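Local coordinates for protein probable starch synthase 4, chloroplastic/amyloplastic (Arabidopsis thaliana, PDB 6GNE) that is a probable starch synthase of the chloroplast and amyloplast, belonging to the GT-B clan of glycosyltransferases, at residues Asn460-Lys463 with Lys468-Arg471. Sequence-based numbering, arbitrary orientation.
Sequences NHYK and KWMR
Trp469 lays one face of its indole against the backbone and ring of Tyr462, and the contact is easiest to read by walking out along the tryptophan. Its CB points from helix 466-477 toward helix 448-464, and with CG anti to the backbone N (chi1 -179°) the ring is carried across to the neighbouring helix. The five-membered ring meets the tyrosine first: Trp469 CD1 lies 4.1 Å from Tyr462 CD2, while Trp469 NE1 and Trp469 CE2 are closer, Trp469 CE2 at 3.6 Å from that same tyrosine carbon. Tyr462 CD2 stands above the indole plane, shifted toward its rim, making an edge-to-face (T-shaped) pair with the two planes at 77°; the phenol edge meets the indole face. Trp469 CZ2 continues the contact and lies in the plane of the phenol ring, at its edge.

The two helices follow each other directly in the chain, separated by a very short turn, and sit at the periphery of the GT-B fold, on the outer side of the half built on the parallel six-stranded sheet, whose edge strand 441-443 leads into helix 448-464; the centre of the contact lies about 31 Å from the centre of the chain. On the benzo side of the indole the partner changes from the phenol ring to the start of the tyrosine residue. Trp469 CE3 comes within 3.6 Å of Tyr462 CA, and Tyr462 CB sits over the six-membered ring as a CH-pi contact, 4.0 Å from the centroid and 7° off the normal. Trp469 CZ3 reaches the preceding residue, 4.1 Å from His461 CB. The outer end of His461 turns elsewhere, its NE2 weakly hydrogen-bonded to Asp429 OD1. Tyr462, buried like Trp469, also packs on Pro310 and Asp388, and its ring takes a cation-pi contact from Arg308.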
loop_
_atom_site.group_PDB
_atom_site.type_symbol
_atom_site.label_atom_id
_atom_site.label_comp_id
_atom_site.label_asym_id
_atom_site.label_seq_id
_atom_site.Cartn_x
_atom_site.Cartn_y
_atom_site.Cartn_z
ATOM N N ASN A 460 1.201 22.391 21.397
ATOM C CA ASN A 460 1.377 23.860 21.537
ATOM C C ASN A 460 0.711 24.628 20.397
ATOM O O ASN A 460 -0.093 25.523 20.656
ATOM C CB ASN A 460 2.873 24.258 21.617
ATOM C CG ASN A 460 3.503 23.971 22.998
ATOM O OD1 ASN A 460 2.882 23.377 23.914
ATOM N ND2 ASN A 460 4.764 24.378 23.143
ATOM N N HIS A 461 1.044 24.281 19.152
ATOM C CA HIS A 461 0.451 24.933 17.970
ATOM C C HIS A 461 -1.082 24.829 17.981
ATOM O O HIS A 461 -1.757 25.824 17.761
ATOM C CB HIS A 461 1.031 24.383 16.660
ATOM C CG HIS A 461 2.321 25.025 16.244
ATOM N ND1 HIS A 461 2.376 26.058 15.330
ATOM C CD2 HIS A 461 3.612 24.783 16.614
ATOM C CE1 HIS A 461 3.648 26.418 15.153
ATOM N NE2 HIS A 461 4.421 25.658 15.915
ATOM N N TYR A 462 -1.617 23.645 18.288
ATOM C CA TYR A 462 -3.059 23.429 18.333
ATOM C C TYR A 462 -3.726 24.304 19.396
ATOM O O TYR A 462 -4.701 24.967 19.109
ATOM C CB TYR A 462 -3.382 21.936 18.563
ATOM C CG TYR A 462 -4.859 21.634 18.715
ATOM C CD1 TYR A 462 -5.486 21.709 19.958
ATOM C CD2 TYR A 462 -5.649 21.293 17.604
ATOM C CE1 TYR A 462 -6.840 21.440 20.093
ATOM C CE2 TYR A 462 -7.012 21.015 17.736
ATOM C CZ TYR A 462 -7.598 21.100 18.980
ATOM O OH TYR A 462 -8.935 20.852 19.136
ATOM N N LYS A 463 -3.187 24.299 20.612
ATOM C CA LYS A 463 -3.769 25.006 21.762
ATOM C C LYS A 463 -3.596 26.526 21.755
ATOM O O LYS A 463 -4.499 27.218 22.171
ATOM C CB LYS A 463 -3.160 24.499 23.074
ATOM C CG LYS A 463 -3.633 23.138 23.575
ATOM C CD LYS A 463 -3.303 22.976 25.057
ATOM C CE LYS A 463 -3.688 21.589 25.581
ATOM N NZ LYS A 463 -2.553 20.638 25.418
ATOM N N LYS A 468 -4.642 30.350 13.640
ATOM C CA LYS A 468 -3.395 29.990 12.943
ATOM C C LYS A 468 -3.411 28.498 12.590
ATOM O O LYS A 468 -2.988 28.077 11.498
ATOM C CB LYS A 468 -2.172 30.297 13.821
ATOM C CG LYS A 468 -1.098 31.171 13.177
ATOM C CD LYS A 468 0.269 31.025 13.892
ATOM C CE LYS A 468 1.475 31.442 13.036
ATOM N NZ LYS A 468 2.581 30.428 13.107
ATOM N N TRP A 469 -3.898 27.711 13.540
ATOM C CA TRP A 469 -4.116 26.299 13.351
ATOM C C TRP A 469 -5.107 25.999 12.241
ATOM O O TRP A 469 -4.898 25.069 11.450
ATOM C CB TRP A 469 -4.597 25.656 14.649
ATOM C CG TRP A 469 -4.809 24.200 14.491
ATOM C CD1 TRP A 469 -5.989 23.553 14.233
ATOM C CD2 TRP A 469 -3.799 23.209 14.544
ATOM N NE1 TRP A 469 -5.761 22.212 14.105
ATOM C CE2 TRP A 469 -4.421 21.969 14.298
ATOM C CE3 TRP A 469 -2.422 23.246 14.784
ATOM C CZ2 TRP A 469 -3.714 20.756 14.317
ATOM C CZ3 TRP A 469 -1.716 22.053 14.781
ATOM C CH2 TRP A 469 -2.377 20.805 14.569
ATOM N N MET A 470 -6.195 26.755 12.208
ATOM C CA MET A 470 -7.252 26.561 11.209
ATOM C C MET A 470 -6.731 26.838 9.781
ATOM O O MET A 470 -7.151 26.181 8.824
ATOM C CB MET A 470 -8.452 27.460 11.546
ATOM C CG MET A 470 -9.805 26.930 11.141
ATOM S SD MET A 470 -11.073 28.102 11.641
ATOM C CE MET A 470 -12.297 27.850 10.324
ATOM N N ARG A 471 -5.790 27.780 9.665
ATOM C CA ARG A 471 -5.124 28.034 8.392
ATOM C C ARG A 471 -4.263 26.878 7.951
ATOM O O ARG A 471 -4.201 26.590 6.765
ATOM C CB ARG A 471 -4.261 29.295 8.460
ATOM C CG ARG A 471 -4.999 30.573 8.201
ATOM C CD ARG A 471 -4.007 31.697 8.003
ATOM N NE ARG A 471 -4.473 32.907 8.662
ATOM C CZ ARG A 471 -3.926 34.113 8.501
ATOM N NH1 ARG A 471 -2.862 34.278 7.685
ATOM N NH2 ARG A 471 -4.469 35.166 9.136
#